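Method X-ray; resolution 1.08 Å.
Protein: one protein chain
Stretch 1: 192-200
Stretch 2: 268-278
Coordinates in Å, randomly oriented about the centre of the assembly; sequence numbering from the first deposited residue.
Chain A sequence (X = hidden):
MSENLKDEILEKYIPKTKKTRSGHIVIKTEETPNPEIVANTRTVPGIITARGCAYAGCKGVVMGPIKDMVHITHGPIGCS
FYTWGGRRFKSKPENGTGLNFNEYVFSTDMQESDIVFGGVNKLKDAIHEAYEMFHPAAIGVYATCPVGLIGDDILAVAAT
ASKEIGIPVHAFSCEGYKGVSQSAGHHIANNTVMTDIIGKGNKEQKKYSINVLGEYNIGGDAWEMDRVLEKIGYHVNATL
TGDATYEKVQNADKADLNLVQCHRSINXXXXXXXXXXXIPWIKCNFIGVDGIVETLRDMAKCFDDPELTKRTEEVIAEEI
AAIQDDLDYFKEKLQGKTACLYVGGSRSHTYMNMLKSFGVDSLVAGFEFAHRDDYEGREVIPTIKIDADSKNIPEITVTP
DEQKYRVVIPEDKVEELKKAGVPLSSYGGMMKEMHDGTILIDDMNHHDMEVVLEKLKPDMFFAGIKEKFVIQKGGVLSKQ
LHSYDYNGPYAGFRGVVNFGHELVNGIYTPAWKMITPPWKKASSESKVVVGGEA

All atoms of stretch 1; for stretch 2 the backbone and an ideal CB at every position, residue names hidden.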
# COMPACT_ATOMS: atom_id res chain seq x y z
N THR A 192 -30.65 35.85 -8.18
CA THR A 192 -30.08 35.91 -9.53
C THR A 192 -30.52 34.73 -10.39
O THR A 192 -30.80 34.88 -11.58
CB THR A 192 -28.55 36.05 -9.45
OG1 THR A 192 -28.26 37.35 -8.92
CG2 THR A 192 -27.87 35.81 -10.76
N VAL A 193 -30.64 33.54 -9.80
CA VAL A 193 -31.16 32.42 -10.58
C VAL A 193 -32.58 32.73 -11.08
O VAL A 193 -32.90 32.48 -12.25
CB VAL A 193 -31.15 31.12 -9.72
CG1 VAL A 193 -31.92 30.01 -10.41
CG2 VAL A 193 -29.72 30.67 -9.46
N MET A 194 -33.42 33.27 -10.20
CA MET A 194 -34.80 33.56 -10.58
C MET A 194 -34.89 34.53 -11.74
O MET A 194 -35.63 34.28 -12.69
CB MET A 194 -35.58 34.08 -9.39
CG MET A 194 -37.06 34.30 -9.69
SD MET A 194 -37.93 32.73 -9.90
CE MET A 194 -39.37 33.33 -10.80
N THR A 195 -34.22 35.66 -11.63
CA THR A 195 -34.42 36.70 -12.63
C THR A 195 -33.58 36.51 -13.86
O THR A 195 -34.00 36.93 -14.94
CB THR A 195 -34.19 38.09 -12.04
OG1 THR A 195 -32.86 38.20 -11.57
CG2 THR A 195 -35.14 38.38 -10.88
N ASP A 196 -32.41 35.90 -13.72
CA ASP A 196 -31.45 35.91 -14.84
C ASP A 196 -31.28 34.56 -15.52
O ASP A 196 -30.64 34.50 -16.58
CB ASP A 196 -30.08 36.45 -14.36
CG ASP A 196 -30.15 37.85 -13.81
OD1 ASP A 196 -31.20 38.49 -13.89
OD2 ASP A 196 -29.14 38.30 -13.25
N ILE A 197 -31.84 33.51 -14.92
CA ILE A 197 -31.71 32.17 -15.48
C ILE A 197 -33.09 31.55 -15.78
O ILE A 197 -33.40 31.19 -16.91
CB ILE A 197 -30.80 31.22 -14.62
CG1 ILE A 197 -29.47 31.90 -14.33
CG2 ILE A 197 -30.65 29.89 -15.33
CD1 ILE A 197 -28.55 31.08 -13.46
N ILE A 198 -33.90 31.37 -14.74
CA ILE A 198 -35.20 30.71 -14.89
C ILE A 198 -36.07 31.47 -15.89
O ILE A 198 -36.24 32.70 -15.78
CB ILE A 198 -35.92 30.58 -13.52
CG1 ILE A 198 -35.14 29.61 -12.63
CG2 ILE A 198 -37.37 30.14 -13.71
CD1 ILE A 198 -35.71 29.44 -11.23
N GLY A 199 -36.65 30.73 -16.84
CA GLY A 199 -37.56 31.29 -17.84
C GLY A 199 -36.87 31.87 -19.05
O GLY A 199 -37.53 32.39 -19.92
N LYS A 200 -35.54 31.75 -19.12
CA LYS A 200 -34.79 32.20 -20.29
C LYS A 200 -34.73 31.17 -21.40
O LYS A 200 -34.32 31.49 -22.50
CB LYS A 200 -33.40 32.67 -19.91
CG LYS A 200 -33.34 33.82 -18.92
CD LYS A 200 -33.91 35.12 -19.42
CE LYS A 200 -33.74 36.20 -18.38
NZ LYS A 200 -34.43 37.47 -18.74
N UNK A 268 -37.40 30.67 -1.66
CA UNK A 268 -37.46 31.96 -2.35
C UNK A 268 -37.94 31.75 -3.80
O UNK A 268 -38.90 32.38 -4.26
CB UNK A 268 -36.09 32.65 -2.33
N UNK A 269 -37.25 30.86 -4.51
CA UNK A 269 -37.63 30.47 -5.88
C UNK A 269 -39.00 29.81 -5.95
O UNK A 269 -39.78 30.09 -6.87
CB UNK A 269 -36.58 29.52 -6.46
N UNK A 270 -39.33 28.95 -4.98
CA UNK A 270 -40.66 28.34 -4.99
C UNK A 270 -41.74 29.40 -4.96
O UNK A 270 -42.71 29.37 -5.74
CB UNK A 270 -40.83 27.39 -3.80
N UNK A 271 -41.60 30.37 -4.06
CA UNK A 271 -42.55 31.47 -3.97
C UNK A 271 -42.60 32.28 -5.25
O UNK A 271 -43.69 32.62 -5.76
CB UNK A 271 -42.19 32.38 -2.79
N UNK A 272 -41.44 32.66 -5.75
CA UNK A 272 -41.39 33.54 -6.93
C UNK A 272 -41.91 32.86 -8.18
O UNK A 272 -42.53 33.51 -9.02
CB UNK A 272 -39.96 34.02 -7.17
N UNK A 273 -41.67 31.56 -8.33
CA UNK A 273 -42.21 30.83 -9.47
C UNK A 273 -43.74 30.76 -9.40
O UNK A 273 -44.42 30.81 -10.43
CB UNK A 273 -41.62 29.42 -9.53
N UNK A 274 -44.29 30.59 -8.20
CA UNK A 274 -45.72 30.62 -8.05
C UNK A 274 -46.27 32.00 -8.43
O UNK A 274 -47.26 32.10 -9.17
CB UNK A 274 -46.11 30.25 -6.62
N UNK A 275 -45.64 33.09 -7.95
CA UNK A 275 -46.14 34.42 -8.25
C UNK A 275 -46.04 34.74 -9.75
O UNK A 275 -46.97 35.30 -10.35
CB UNK A 275 -45.37 35.46 -7.44
N UNK A 276 -44.88 34.44 -10.35
CA UNK A 276 -44.59 34.89 -11.71
C UNK A 276 -45.24 33.99 -12.77
O UNK A 276 -45.73 34.50 -13.77
CB UNK A 276 -43.08 34.94 -11.93
N UNK A 277 -45.23 32.68 -12.54
CA UNK A 277 -45.68 31.70 -13.54
C UNK A 277 -47.01 31.01 -13.20
O UNK A 277 -47.61 30.40 -14.08
CB UNK A 277 -44.60 30.63 -13.72
N UNK A 278 -47.41 31.05 -11.93
CA UNK A 278 -48.60 30.32 -11.49
C UNK A 278 -48.31 28.89 -11.10
O UNK A 278 -49.22 28.14 -10.82
CB UNK A 278 -49.66 30.33 -12.59

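Positions 268 to 277 form a helix that runs roughly alongside the helix that includes Val193 and Met194, the two axes lying at 25° to each other and coming no closer than 10.1 Å. What stretch 1 offers is mostly apolar: Val193 and Met194 from the helix, then Ile198 within a type II turn from Ile197 to Lys200.

At position 268 the ideal CB has nothing of stretch 1 within 5.5 Å, so the visible atoms set no preference. The residue is Tyr268, which makes no contact here.

Position 269 points its CB toward stretch 1, where the CD1 of Ile198 lies 4.8 Å and the SD of Met194 4.9 Å from that CB. The gap would suit a medium-sized apolar side chain such as leucine, isoleucine, valine or methionine. Ile269 fills it: its CD1 lies 3.8 Å from CG1 of Val193, and its CG2 3.9 Å from CD1 of Ile198.

Position 270 points away and position 271 is out of reach; stretch 1 chooses nothing at either. They are Ala270 and Glu271.

At 272 the CB points toward stretch 1 and already lies 3.6 Å from the SD of Met194. A small or flexible apolar residue would suit. Met272 packs its CB 3.7 Å from SD of Met194 and its CE 3.8 Å from CB of Met194, while its carbonyl O is 3.6 Å from CE of Met194.

Position 273 points sideways, its CB 4.7 Å from CE of Met194, and a flexible apolar chain could reach both this methionine and Ile198. Met273 does so: its CG is 3.9 Å from SD of Met194 and its SD 4.1 Å from CD1 of Ile198. Met194 thus sits as a knob among 269, 272, 273 and 276.

Positions 274, pointing away, and 275, pointing sideways, have no part of stretch 1 near their CB and would accept many residues. They are Glu274 and Thr275.

At 276 the CB points toward stretch 1 and is 4.2 Å from CE of Met194, but beyond it lies the carbonyl O of Met194. A long side chain with an apolar stem and a polar end, lysine, arginine or glutamine, would suit both. Lys276 is extended, all four chi angles t; its CD passes 4.0 Å from CE of Met194, and its NZ donates to water 1 (2.9 Å to the water O), which in turn donates to O of Met194 at 2.7 Å.

Position 277 points toward stretch 1 but across a space too wide for a small residue, favouring a large, perhaps aromatic one. Tyr277 spans it, its CE2 3.9 Å from CE of Met194 and its OH 3.5 Å from CA of Gly199. A CB on Gly199 would clash with that hydroxyl, which also hydrogen-bonds to waters 1 and 2.

Position 278 leaves the helix with positive phi, and a CB there would jam against the preceding carbonyl O. Glycine is indicated, and Gly278 is found.

Stretch 2 268-278: YIAEMMETKYG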
# COMPACT_ATOMS: atom_id res chain seq x y z
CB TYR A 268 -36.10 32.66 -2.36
CG TYR A 268 -35.39 32.62 -1.01
CD1 TYR A 268 -35.62 33.57 -0.03
CD2 TYR A 268 -34.45 31.63 -0.75
CE1 TYR A 268 -34.98 33.49 1.20
CE2 TYR A 268 -33.82 31.55 0.47
CZ TYR A 268 -34.07 32.49 1.43
OH TYR A 268 -33.42 32.46 2.66
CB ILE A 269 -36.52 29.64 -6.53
CG1 ILE A 269 -35.42 30.56 -7.05
CG2 ILE A 269 -37.04 28.76 -7.66
CD1 ILE A 269 -34.12 29.86 -7.37
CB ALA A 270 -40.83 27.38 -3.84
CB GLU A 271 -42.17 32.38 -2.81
CG GLU A 271 -42.32 31.85 -1.40
CD GLU A 271 -41.77 32.80 -0.32
OE1 GLU A 271 -41.22 33.88 -0.67
OE2 GLU A 271 -41.89 32.47 0.87
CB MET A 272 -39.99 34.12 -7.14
CG MET A 272 -39.61 35.09 -6.05
SD MET A 272 -38.06 35.96 -6.28
CE MET A 272 -36.89 34.68 -5.85
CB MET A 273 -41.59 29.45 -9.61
CG MET A 273 -40.15 29.50 -10.05
SD MET A 273 -39.43 27.87 -10.35
CE MET A 273 -40.18 27.48 -11.93
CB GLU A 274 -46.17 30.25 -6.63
CG GLU A 274 -47.68 30.16 -6.50
CD GLU A 274 -48.19 29.58 -5.20
OE1 GLU A 274 -47.38 29.14 -4.37
OE2 GLU A 274 -49.40 29.64 -5.01
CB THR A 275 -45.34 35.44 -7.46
OG1 THR A 275 -45.51 35.15 -6.06
CG2 THR A 275 -45.74 36.84 -7.80
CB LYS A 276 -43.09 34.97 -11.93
CG LYS A 276 -42.70 35.49 -13.31
CD LYS A 276 -41.21 35.80 -13.41
CE LYS A 276 -40.82 36.25 -14.80
NZ LYS A 276 -39.42 36.71 -14.88
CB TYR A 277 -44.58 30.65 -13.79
CG TYR A 277 -43.32 31.23 -14.32
CD1 TYR A 277 -43.26 31.79 -15.61
CD2 TYR A 277 -42.16 31.28 -13.56
CE1 TYR A 277 -42.11 32.36 -16.11
CE2 TYR A 277 -41.02 31.83 -14.06
CZ TYR A 277 -40.98 32.37 -15.32
OH TYR A 277 -39.81 32.93 -15.79
O HOH W 1 -38.05 34.35 -13.95
O HOH W 2 -39.81 34.29 -18.09
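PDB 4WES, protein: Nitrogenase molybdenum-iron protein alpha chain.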